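Local coordinates for endoglucanase (PDB 1UWW), which binds non-crystalline cellulose through this family 28 carbohydrate-binding module and, as the whole enzyme, hydrolyses internal beta-1,4-glucosidic linkages in cellulose and related glucans, at residues Leu53-Gly58 / Pro72-Trp77; Asp87-Asp92 / Ile149-Ile154; Phe93-Val98 / Gly179-Asp184; Ile107-Gln112 / Val120-Thr125. One frame throughout, in Å; residues are numbered along the deposited sequence. Where two conformers were deposited one is given.

Contact 1. Residues Leu53-Gly58 / Pro72-Trp77; sequences LSWEFG and PRLDFW
Pro-72, Leu-74 and Trp-55 give up the most surface here, and nearly all the atoms that meet are carbon, the indole NE1 of Trp-55 being the exception. The pyrrolidine ring of Pro-72 meets two aromatic rings at once. Its CG sits over the centre of the Phe-57 ring, 3.9 Å from the centroid and 13° off the ring normal, which defines a CH-pi contact over the face. The same CG approaches Trp-55 NE1 at 3.7 Å, where the two side chains cross at about a right angle and the contact is oblique to the indole plane. Trp-55 CG lies between its backbone N and carbonyl carbon (chi1 66°), and the indole rises from strand 50-58 toward Pro-72 and Leu-74. At its six-membered end, Trp-55 CH2 meets Leu-74 CD1 tip to tip at 3.9 Å, and Leu-53 CD2 reaches the same methyl, Leu-74 CD1, at 4.0 Å. The backbones stay apart: the nearer CA pair, Phe-57 to Pro-72, is separated by 8.8 Å, well beyond the spacing of paired strands, and no hydrogen bond passes between the segments. This is face-to-face packing of a beta sandwich, the jelly-roll type of carbohydrate-binding module: strand 50-58 lies in the six-stranded sheet and strand 73-77 in the five-stranded one. Trp-32 and Phe-170 add edge-to-face contacts to Trp-55, while Trp-30 packs on both Leu-53 and Leu-74.

Contact 2. Residues Asp87-Asp92 / Ile149-Ile154; sequences DYVTFD and INVRDI. With CA (calcium ion), chain E.
Ile-149 pairs with Val-89 as an antiparallel hydrogen-bonded pair: Ile-149 N donates to Val-89 O at 2.8 Å, and Val-89 N returns a bond to Ile-149 O at 2.9 Å. Asn-150 follows in a non-hydrogen-bonded pair with Tyr-88, its ND2 lying 3.8 Å from Tyr-88 CE1 with amide and ring planes 66° apart. Its OD1 accepts from Asp-153 N, three residues on, forming an Asx motif. At Val-151 the chain enters a type I turn that runs to Ile-154. Val-151 N and Arg-152 N both donate to Asp-87 O, at 2.8 Å and 3.1 Å, from the same face of its carbonyl plane, so one oxygen holds the start of the turn. Val-151 CG1 also packs on Val-89 CG2 at 4.0 Å. Arg-152 then bends at chi2 and chi3 (50° and 47°), bringing NE back to Asp-87 OD1 at 2.9 Å in a salt bridge. Carboxylate and guanidinium planes stand nearly perpendicular; OD1 lies at the guanidinium edge. Arg-152 NH1 pairs with Asp-159, and Asp-87 OD2 takes a bond from Ala-191 N. Midway along strand 88-97, at the last residue of 87-92, Asp-92 OD1 binds a calcium ion together with Glu-146 and waters. Strand 88-97 runs between 142-150 and 180-189, where Asp-87 and Tyr-88 form a classic bulge opposite Glu-189, and Leu-109 of strand 104-111 in the other sheet covers Val-89, Ile-149 and Val-151.

Contact 3. Residues Phe93-Val98 / Gly179-Asp184; sequences FYLDPV and GRVFVD. With CA (calcium ion), chain D; CA (calcium ion), chain C.
Phe-182 O is held by Tyr-94 N, which donates in the carbonyl plane at 2.8 Å, and by a CA-H...O contact from Phe-93 CA at 3.4 Å. Phe-182 N donates to Tyr-94 O, and Asp-96 and Arg-180 repeat the reciprocal pattern. The bond from Asp-96 N to Arg-180 O is nearly straight, with an angle of 174° at the hydrogen. Five residue pairs in register and an axis angle of 166° identify antiparallel neighbours in the six-stranded sheet of the beta sandwich. On the face toward the sandwich interior, chi1 of Phe-93 (-172°) sets CG anti to the backbone N, and the ring passes obliquely by Val-181 CB, 3.8 Å from CE1, and meets Val-183 CG2 at its edge; Leu-95 lies alongside Val-181. On the other face, Tyr-94 and Phe-182 cross at about a right angle, and water 5 links Tyr-94 OH to Asp-184 OD2; that hydroxyl also hydrogen-bonds to Asn-48 ND2. At the last pair, Gly-179 CA comes within 4.2 Å of Pro-97 CA; a CB on this glycine would collide with Asp-96 O, Pro-97 CA and the preceding carbonyl. Near one end of the two segments a calcium ion is bound by Asp-96 OD1, Pro-97 O (2.3 Å) and three waters; near the other, both carboxylate oxygens of Asp-184 (2.5 Å each) chelate another, with Val-21, Glu-23, Ser-50, Asn-51 and water completing the site.

Contact 4. Residues Ile107-Gln112 / Val120-Thr125; sequences INLVFQ and VQAPKT
The Phe-111 ring has the CG2 methyl of Val-120 at its edge, near the ring plane; this methyl also touches Phe-111 CB at 3.8 Å. Two amides meet at the other end: those of Asn-108 and Gln-121 cross obliquely with planes 74° apart, and Asn-108 ND2 stands 3.6 Å from Gln-121 NE2 without a bond. Asn-108 ND2 donates instead to Thr-125 OG1 at 3.0 Å, the oxygen lying 16° out of the amide plane, and to water 11. With chi1 at -74°, Asn-108 CG is anti to the carbonyl carbon, which directs its amide toward Thr-125 and Gln-121. Backbone bonds register the two strands of a beta hairpin, 104-111 and 120-129, at the edge of the five-stranded sheet of the sandwich. Phe-111 and Val-120 exchange a reciprocal pair of bonds, and Ala-122 N donates to Leu-109 O at 3.0 Å. Beyond Ala-122 the direct ladder is interrupted and waters fill in. Water 11 accepts from Leu-109 N and donates to Ala-122 O, while water 10 bridges Ile-107 O and Lys-124 O. On the face of the non-hydrogen-bonded pair Val-110/Gln-121, Val-110 CG2 packs on Gln-121 CG at 4.0 Å; Leu-109 CB and Ala-122 CB meet, and Ile-149 of the other sheet packs on both of those residues. This edge also meets another copy of the protein: Thr-125 OG1 hydrogen-bonds to Thr-125 OG1 of the second subunit, and Gln-121 NE2 to Pro-123 O of that subunit.

In the fold
From the N terminus, contact 1 closes first, a short loop between strands 50-58 and 73-77 that joins the two sheets before any other contact opens. Contacts 2 and 3 both use strand 88-97, at successive parts, and cross along the chain: 87-92 and 93-98 come in order, then 149-154 and 179-184. Together they flank that strand with 142-150 and 180-189 in the six-stranded sheet. Contact 4, the 107-112/120-125 hairpin of the other sheet, nests inside both loops. It packs against contact 2, with a salt bridge from Lys-124 to Asp-153, and only lightly against contact 3. Backbone bonding of Leu-53 to Val-183 ties contact 1 to contact 3.

Contact 1. Residues Leu53-Gly58 / Pro72-Trp77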
# COMPACT_ATOMS: atom_id res chain seq x y z
N LEU A 53 19.56 -2.74 13.10
CA LEU A 53 20.05 -2.33 11.78
C LEU A 53 19.62 -0.87 11.57
O LEU A 53 18.45 -0.54 11.75
CB LEU A 53 19.42 -3.21 10.72
CG LEU A 53 19.87 -2.99 9.28
CD1 LEU A 53 21.33 -3.36 9.09
CD2 LEU A 53 18.98 -3.75 8.32
N SER A 54 20.52 0.00 11.12
CA SER A 54 20.26 1.45 11.08
C SER A 54 20.88 2.14 9.88
O SER A 54 21.92 1.74 9.38
CB SER A 54 20.74 2.06 12.40
OG SER A 54 20.38 3.41 12.56
N TRP A 55 20.18 3.17 9.40
CA TRP A 55 20.73 4.07 8.39
C TRP A 55 20.09 5.43 8.61
O TRP A 55 19.09 5.56 9.29
CB TRP A 55 20.51 3.52 6.97
CG TRP A 55 19.08 3.45 6.53
CD1 TRP A 55 18.43 4.35 5.74
CD2 TRP A 55 18.11 2.41 6.82
NE1 TRP A 55 17.13 3.95 5.55
CE2 TRP A 55 16.91 2.76 6.19
CE3 TRP A 55 18.15 1.23 7.57
CZ2 TRP A 55 15.76 1.96 6.25
CZ3 TRP A 55 16.99 0.45 7.65
CH2 TRP A 55 15.83 0.83 6.99
N GLU A 56 20.65 6.46 7.99
CA GLU A 56 20.05 7.78 8.01
C GLU A 56 19.94 8.34 6.60
O GLU A 56 20.72 8.01 5.72
CB GLU A 56 20.73 8.74 8.98
CG GLU A 56 22.18 9.03 8.83
CD GLU A 56 22.63 10.09 9.86
OE1 GLU A 56 21.98 10.29 10.94
OE2 GLU A 56 23.63 10.75 9.59
N PHE A 57 18.92 9.14 6.40
CA PHE A 57 18.61 9.68 5.09
C PHE A 57 17.52 10.72 5.24
O PHE A 57 16.90 10.84 6.27
CB PHE A 57 18.14 8.57 4.12
CG PHE A 57 16.72 8.12 4.36
CD1 PHE A 57 16.39 7.33 5.47
CD2 PHE A 57 15.69 8.56 3.55
CE1 PHE A 57 15.07 6.97 5.69
CE2 PHE A 57 14.39 8.21 3.82
CZ PHE A 57 14.10 7.42 4.88
N GLY A 58 17.28 11.47 4.16
CA GLY A 58 16.08 12.26 4.05
C GLY A 58 15.54 12.19 2.64
O GLY A 58 16.33 12.19 1.70
N PRO A 72 14.24 3.86 0.41
CA PRO A 72 15.11 2.79 0.89
C PRO A 72 14.47 1.42 0.63
O PRO A 72 13.27 1.24 0.89
CB PRO A 72 15.22 3.05 2.39
CG PRO A 72 14.96 4.54 2.55
CD PRO A 72 13.96 4.86 1.44
N ARG A 73 15.26 0.46 0.19
CA ARG A 73 14.80 -0.88 -0.10
C ARG A 73 15.81 -1.85 0.48
O ARG A 73 16.88 -2.06 -0.07
CB ARG A 73 14.67 -1.11 -1.59
CG ARG A 73 13.62 -0.38 -2.35
CD ARG A 73 13.30 -1.10 -3.65
NE ARG A 73 12.75 -0.26 -4.70
CZ ARG A 73 12.12 -0.76 -5.77
NH1 ARG A 73 12.00 -2.08 -5.91
NH2 ARG A 73 11.63 0.05 -6.69
N LEU A 74 15.46 -2.44 1.60
CA LEU A 74 16.27 -3.50 2.20
C LEU A 74 16.01 -4.81 1.49
O LEU A 74 14.94 -5.03 0.96
CB LEU A 74 15.92 -3.69 3.67
CG LEU A 74 16.25 -2.56 4.61
CD1 LEU A 74 15.77 -2.91 6.01
CD2 LEU A 74 17.75 -2.34 4.67
N ASP A 75 16.99 -5.70 1.51
CA ASP A 75 16.93 -6.98 0.83
C ASP A 75 17.59 -8.03 1.72
O ASP A 75 18.64 -7.79 2.31
CB ASP A 75 17.62 -6.83 -0.53
CG ASP A 75 17.29 -7.88 -1.53
OD1 ASP A 75 16.40 -8.72 -1.31
OD2 ASP A 75 17.94 -7.90 -2.62
N PHE A 76 17.00 -9.21 1.77
CA PHE A 76 17.43 -10.33 2.61
C PHE A 76 17.31 -11.62 1.81
O PHE A 76 16.21 -12.07 1.56
CB PHE A 76 16.57 -10.37 3.88
CG PHE A 76 16.91 -11.47 4.82
CD1 PHE A 76 17.96 -11.34 5.73
CD2 PHE A 76 16.17 -12.63 4.83
CE1 PHE A 76 18.23 -12.35 6.64
CE2 PHE A 76 16.46 -13.64 5.72
CZ PHE A 76 17.49 -13.51 6.62
N TRP A 77 18.44 -12.19 1.41
CA TRP A 77 18.47 -13.44 0.67
C TRP A 77 18.75 -14.60 1.60
O TRP A 77 19.74 -14.59 2.35
CB TRP A 77 19.54 -13.40 -0.43
CG TRP A 77 19.19 -12.48 -1.58
CD1 TRP A 77 18.96 -11.14 -1.53
CD2 TRP A 77 19.02 -12.85 -2.96
NE1 TRP A 77 18.63 -10.66 -2.78
CE2 TRP A 77 18.68 -11.68 -3.68
CE3 TRP A 77 19.12 -14.06 -3.67
CZ2 TRP A 77 18.44 -11.69 -5.05
CZ3 TRP A 77 18.90 -14.05 -5.04
CH2 TRP A 77 18.56 -12.88 -5.71

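Contact 2. Residues Asp87-Asp92 / Ile149-Ile154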
# COMPACT_ATOMS: atom_id res chain seq x y z
N ASP A 87 1.71 -16.27 9.88
CA ASP A 87 0.73 -15.38 9.30
C ASP A 87 1.23 -13.97 9.04
O ASP A 87 0.63 -13.27 8.24
CB ASP A 87 -0.53 -15.33 10.17
CG ASP A 87 -1.12 -16.69 10.39
OD1 ASP A 87 -1.21 -17.49 9.42
OD2 ASP A 87 -1.46 -17.08 11.52
N TYR A 88 2.32 -13.59 9.71
CA TYR A 88 2.85 -12.22 9.65
C TYR A 88 4.34 -12.22 9.54
O TYR A 88 5.01 -13.14 9.96
CB TYR A 88 2.50 -11.40 10.92
CG TYR A 88 1.03 -11.33 11.23
CD1 TYR A 88 0.22 -10.37 10.63
CD2 TYR A 88 0.45 -12.26 12.07
CE1 TYR A 88 -1.15 -10.33 10.89
CE2 TYR A 88 -0.92 -12.23 12.33
CZ TYR A 88 -1.70 -11.27 11.74
OH TYR A 88 -3.05 -11.25 12.01
N VAL A 89 4.87 -11.15 8.93
CA VAL A 89 6.23 -10.70 9.15
C VAL A 89 6.11 -9.50 10.07
O VAL A 89 5.31 -8.59 9.85
CB VAL A 89 6.93 -10.34 7.84
CG1 VAL A 89 8.27 -9.59 8.07
CG2 VAL A 89 7.21 -11.62 7.05
N THR A 90 6.86 -9.54 11.16
CA THR A 90 6.94 -8.44 12.11
C THR A 90 8.35 -7.94 12.30
O THR A 90 9.32 -8.67 12.15
CB THR A 90 6.37 -8.85 13.47
OG1 THR A 90 7.19 -9.87 14.07
CG2 THR A 90 4.98 -9.47 13.31
N PHE A 91 8.47 -6.67 12.60
CA PHE A 91 9.70 -6.09 13.07
C PHE A 91 9.41 -4.84 13.90
O PHE A 91 8.37 -4.22 13.76
CB PHE A 91 10.72 -5.79 11.94
CG PHE A 91 10.24 -4.88 10.83
CD1 PHE A 91 9.52 -5.39 9.75
CD2 PHE A 91 10.60 -3.54 10.81
CE1 PHE A 91 9.14 -4.56 8.68
CE2 PHE A 91 10.23 -2.72 9.77
CZ PHE A 91 9.48 -3.24 8.72
N ASP A 92 10.36 -4.52 14.77
CA ASP A 92 10.37 -3.21 15.44
C ASP A 92 11.01 -2.19 14.53
O ASP A 92 12.09 -2.42 13.99
CB ASP A 92 11.14 -3.29 16.77
CG ASP A 92 10.49 -4.21 17.74
OD1 ASP A 92 9.31 -4.01 18.09
OD2 ASP A 92 11.09 -5.23 18.15
N ILE A 149 2.93 -7.18 9.20
CA ILE A 149 2.42 -7.26 7.83
C ILE A 149 1.94 -8.69 7.57
O ILE A 149 2.68 -9.64 7.75
CB ILE A 149 3.50 -6.85 6.80
CG1 ILE A 149 3.91 -5.37 7.04
CG2 ILE A 149 3.01 -7.03 5.39
CD1 ILE A 149 5.16 -4.94 6.35
N ASN A 150 0.68 -8.81 7.16
CA ASN A 150 0.04 -10.10 6.96
C ASN A 150 0.53 -10.74 5.66
O ASN A 150 0.39 -10.19 4.58
CB ASN A 150 -1.48 -9.91 6.93
CG ASN A 150 -2.24 -11.23 6.93
OD1 ASN A 150 -1.93 -12.14 6.17
ND2 ASN A 150 -3.23 -11.33 7.82
N VAL A 151 1.12 -11.92 5.81
CA VAL A 151 1.53 -12.74 4.67
C VAL A 151 0.66 -13.98 4.43
O VAL A 151 0.78 -14.62 3.40
CB VAL A 151 3.01 -13.17 4.78
CG1 VAL A 151 3.94 -11.94 4.71
CG2 VAL A 151 3.29 -13.95 6.07
N ARG A 152 -0.19 -14.30 5.40
CA ARG A 152 -1.22 -15.33 5.23
C ARG A 152 -2.11 -14.98 4.04
O ARG A 152 -2.55 -15.88 3.30
CB ARG A 152 -2.01 -15.46 6.52
CG ARG A 152 -3.10 -16.54 6.51
CD ARG A 152 -2.64 -17.88 6.05
NE ARG A 152 -1.39 -18.32 6.67
CZ ARG A 152 -0.66 -19.32 6.21
NH1 ARG A 152 -1.07 -20.01 5.15
NH2 ARG A 152 0.50 -19.66 6.76
N ASP A 153 -2.30 -13.69 3.81
CA ASP A 153 -3.17 -13.20 2.74
C ASP A 153 -2.54 -13.19 1.36
O ASP A 153 -3.21 -12.81 0.38
CB ASP A 153 -3.71 -11.82 3.13
CG ASP A 153 -4.74 -11.91 4.27
OD1 ASP A 153 -5.20 -13.04 4.56
OD2 ASP A 153 -5.14 -10.94 4.93
N ILE A 154 -1.30 -13.66 1.21
CA ILE A 154 -0.70 -13.84 -0.11
C ILE A 154 -1.18 -15.17 -0.67
O ILE A 154 -0.71 -16.22 -0.25
CB ILE A 154 0.85 -13.77 -0.04
CG1 ILE A 154 1.32 -12.42 0.51
CG2 ILE A 154 1.49 -13.96 -1.43
CD1 ILE A 154 2.79 -12.33 0.83
CA CA E . 8.22 -5.81 18.97
O HOH W 1 10.11 -7.24 19.75
O HOH W 2 8.32 -4.78 20.55
O HOH W 3 7.06 -7.12 20.81
O HOH W 4 8.12 -6.72 16.67

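Contact 3. Residues Phe93-Val98 / Gly179-Asp184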
# COMPACT_ATOMS: atom_id res chain seq x y z
N PHE A 93 10.32 -1.09 14.32
CA PHE A 93 10.82 -0.01 13.47
C PHE A 93 10.85 1.24 14.30
O PHE A 93 9.87 1.59 14.94
CB PHE A 93 9.90 0.20 12.29
CG PHE A 93 10.44 1.16 11.26
CD1 PHE A 93 11.71 1.05 10.73
CD2 PHE A 93 9.65 2.22 10.83
CE1 PHE A 93 12.19 1.99 9.77
CE2 PHE A 93 10.12 3.13 9.86
CZ PHE A 93 11.37 3.02 9.35
N TYR A 94 11.98 1.92 14.32
CA TYR A 94 12.12 3.14 15.10
C TYR A 94 12.58 4.27 14.21
O TYR A 94 13.35 4.07 13.27
CB TYR A 94 13.15 2.99 16.21
CG TYR A 94 12.98 1.78 17.11
CD1 TYR A 94 13.52 0.56 16.78
CD2 TYR A 94 12.31 1.88 18.31
CE1 TYR A 94 13.38 -0.54 17.61
CE2 TYR A 94 12.17 0.79 19.15
CZ TYR A 94 12.72 -0.39 18.79
OH TYR A 94 12.63 -1.50 19.62
N LEU A 95 12.08 5.45 14.51
CA LEU A 95 12.52 6.66 13.84
C LEU A 95 13.01 7.65 14.88
O LEU A 95 12.35 7.90 15.89
CB LEU A 95 11.41 7.28 13.02
CG LEU A 95 10.74 6.33 12.02
CD1 LEU A 95 9.49 5.76 12.63
CD2 LEU A 95 10.43 7.01 10.71
N ASP A 96 14.16 8.25 14.60
CA ASP A 96 14.62 9.42 15.32
C ASP A 96 14.78 10.55 14.30
O ASP A 96 15.85 10.71 13.70
CB ASP A 96 15.92 9.17 16.04
CG ASP A 96 16.32 10.32 16.97
OD1 ASP A 96 15.71 11.43 16.88
OD2 ASP A 96 17.22 10.20 17.84
N PRO A 97 13.70 11.27 14.07
CA PRO A 97 13.77 12.34 13.07
C PRO A 97 14.62 13.51 13.54
O PRO A 97 14.70 13.81 14.73
CB PRO A 97 12.32 12.80 12.90
CG PRO A 97 11.65 12.39 14.15
CD PRO A 97 12.36 11.19 14.69
N VAL A 98 15.23 14.16 12.57
CA VAL A 98 15.63 15.55 12.72
C VAL A 98 14.58 16.47 12.13
O VAL A 98 14.43 17.60 12.61
CB VAL A 98 17.04 15.83 12.13
CG1 VAL A 98 17.36 17.30 12.08
CG2 VAL A 98 18.05 14.95 12.83
N GLY A 179 16.32 11.88 9.00
CA GLY A 179 16.78 11.38 10.28
C GLY A 179 17.27 9.98 10.20
O GLY A 179 17.59 9.48 9.13
N ARG A 180 17.40 9.35 11.37
CA ARG A 180 17.92 7.99 11.48
C ARG A 180 16.77 7.04 11.76
O ARG A 180 15.84 7.41 12.48
CB ARG A 180 19.00 7.92 12.56
CG ARG A 180 19.61 6.55 12.70
CD ARG A 180 20.87 6.52 13.53
NE ARG A 180 22.01 7.06 12.82
CZ ARG A 180 22.68 6.43 11.86
NH1 ARG A 180 22.39 5.19 11.51
NH2 ARG A 180 23.70 7.02 11.25
N VAL A 181 16.82 5.87 11.14
CA VAL A 181 15.82 4.84 11.36
C VAL A 181 16.55 3.56 11.78
O VAL A 181 17.75 3.37 11.57
CB VAL A 181 14.88 4.61 10.17
CG1 VAL A 181 14.16 5.90 9.78
CG2 VAL A 181 15.58 4.00 9.02
N PHE A 182 15.79 2.68 12.41
CA PHE A 182 16.32 1.46 13.04
C PHE A 182 15.30 0.33 12.83
O PHE A 182 14.10 0.53 13.03
CB PHE A 182 16.51 1.63 14.55
CG PHE A 182 17.29 2.87 14.98
CD1 PHE A 182 16.68 4.14 15.02
CD2 PHE A 182 18.59 2.74 15.41
CE1 PHE A 182 17.38 5.25 15.45
CE2 PHE A 182 19.30 3.88 15.87
CZ PHE A 182 18.69 5.10 15.90
N VAL A 183 15.80 -0.85 12.50
CA VAL A 183 14.99 -2.07 12.33
C VAL A 183 15.54 -3.16 13.25
O VAL A 183 16.73 -3.43 13.26
CB VAL A 183 15.11 -2.53 10.85
CG1 VAL A 183 14.57 -3.94 10.62
CG2 VAL A 183 14.45 -1.52 9.91
N ASP A 184 14.65 -3.81 13.99
CA ASP A 184 15.07 -4.89 14.89
C ASP A 184 14.05 -6.04 14.88
O ASP A 184 12.88 -5.85 14.61
CB ASP A 184 15.29 -4.37 16.31
CG ASP A 184 16.23 -5.23 17.14
OD1 ASP A 184 16.82 -6.23 16.67
OD2 ASP A 184 16.46 -4.84 18.32
CA CA D . 15.38 13.80 16.97
CA CA C . 18.38 -6.35 18.58
O HOH W 5 15.18 -2.57 19.44
O HOH W 6 17.02 -8.08 19.42
O HOH W 7 13.71 15.70 16.92
O HOH W 8 13.26 12.91 17.64
O HOH W 9 16.23 13.72 19.20

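Contact 4. Residues Ile107-Gln112 / Val120-Thr125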
# COMPACT_ATOMS: atom_id res chain seq x y z
N ILE A 107 5.28 1.36 4.11
CA ILE A 107 6.17 0.21 4.17
C ILE A 107 5.51 -0.97 3.44
O ILE A 107 4.38 -1.36 3.79
CB ILE A 107 6.50 -0.15 5.64
CG1 ILE A 107 7.16 1.05 6.31
CG2 ILE A 107 7.39 -1.37 5.67
CD1 ILE A 107 7.48 0.82 7.75
N ASN A 108 6.19 -1.53 2.44
CA ASN A 108 5.72 -2.69 1.71
C ASN A 108 6.69 -3.82 1.78
O ASN A 108 7.88 -3.65 1.98
CB ASN A 108 5.46 -2.32 0.24
CG ASN A 108 4.18 -1.49 0.05
OD1 ASN A 108 4.27 -0.31 -0.21
ND2 ASN A 108 3.00 -2.12 0.28
N LEU A 109 6.16 -5.03 1.66
CA LEU A 109 6.92 -6.25 1.79
C LEU A 109 6.74 -7.07 0.52
O LEU A 109 5.61 -7.35 0.11
CB LEU A 109 6.40 -7.02 2.99
CG LEU A 109 6.98 -8.40 3.28
CD1 LEU A 109 8.43 -8.33 3.66
CD2 LEU A 109 6.19 -9.10 4.42
N VAL A 110 7.85 -7.48 -0.07
CA VAL A 110 7.89 -8.20 -1.34
C VAL A 110 8.77 -9.42 -1.18
O VAL A 110 9.78 -9.39 -0.47
CB VAL A 110 8.44 -7.30 -2.48
CG1 VAL A 110 8.61 -8.07 -3.80
CG2 VAL A 110 7.54 -6.10 -2.66
N PHE A 111 8.37 -10.53 -1.78
CA PHE A 111 9.22 -11.69 -1.97
C PHE A 111 9.39 -11.95 -3.45
O PHE A 111 8.60 -11.49 -4.28
CB PHE A 111 8.62 -12.94 -1.32
CG PHE A 111 8.35 -12.80 0.15
CD1 PHE A 111 9.38 -12.85 1.07
CD2 PHE A 111 7.07 -12.60 0.61
CE1 PHE A 111 9.11 -12.72 2.43
CE2 PHE A 111 6.82 -12.47 1.96
CZ PHE A 111 7.84 -12.53 2.85
N GLN A 112 10.41 -12.70 -3.80
CA GLN A 112 10.66 -13.01 -5.21
C GLN A 112 10.78 -14.53 -5.49
O GLN A 112 11.84 -14.99 -5.95
CB GLN A 112 11.90 -12.25 -5.67
CG GLN A 112 11.85 -10.75 -5.44
CD GLN A 112 12.84 -10.03 -6.30
OE1 GLN A 112 13.91 -9.66 -5.84
NE2 GLN A 112 12.51 -9.86 -7.57
N VAL A 120 5.95 -11.42 -5.54
CA VAL A 120 4.69 -11.42 -4.82
C VAL A 120 4.79 -10.34 -3.75
O VAL A 120 5.86 -10.07 -3.23
CB VAL A 120 4.33 -12.79 -4.21
CG1 VAL A 120 4.22 -13.87 -5.27
CG2 VAL A 120 5.30 -13.19 -3.12
N GLN A 121 3.69 -9.77 -3.39
CA GLN A 121 3.68 -8.65 -2.48
C GLN A 121 2.61 -8.84 -1.42
O GLN A 121 1.49 -9.27 -1.72
CB GLN A 121 3.40 -7.39 -3.29
CG GLN A 121 3.53 -6.09 -2.55
CD GLN A 121 3.52 -4.89 -3.47
OE1 GLN A 121 3.82 -5.00 -4.66
NE2 GLN A 121 3.22 -3.73 -2.90
N ALA A 122 2.91 -8.53 -0.16
CA ALA A 122 1.87 -8.57 0.85
C ALA A 122 0.83 -7.52 0.46
O ALA A 122 1.19 -6.38 0.12
CB ALA A 122 2.43 -8.29 2.21
N PRO A 123 -0.45 -7.89 0.43
CA PRO A 123 -1.44 -6.96 -0.07
C PRO A 123 -1.63 -5.68 0.70
O PRO A 123 -1.92 -4.66 0.10
CB PRO A 123 -2.72 -7.80 -0.12
CG PRO A 123 -2.52 -8.92 0.70
CD PRO A 123 -1.04 -9.22 0.70
N LYS A 124 -1.43 -5.69 2.01
CA LYS A 124 -1.70 -4.52 2.84
C LYS A 124 -0.44 -3.73 3.16
O LYS A 124 0.50 -4.24 3.75
CB LYS A 124 -2.41 -4.93 4.13
CG LYS A 124 -3.74 -5.59 3.87
CD LYS A 124 -4.11 -6.61 4.94
CE LYS A 124 -4.58 -7.91 4.33
NZ LYS A 124 -3.60 -9.01 4.45
N THR A 125 -0.44 -2.46 2.78
CA THR A 125 0.62 -1.54 3.13
C THR A 125 0.56 -1.14 4.61
O THR A 125 -0.55 -0.95 5.13
CB THR A 125 0.39 -0.34 2.25
OG1 THR A 125 0.44 -0.76 0.88
CG2 THR A 125 1.49 0.70 2.43
O HOH W 10 3.13 -3.99 3.70
O HOH W 11 3.25 -4.86 1.31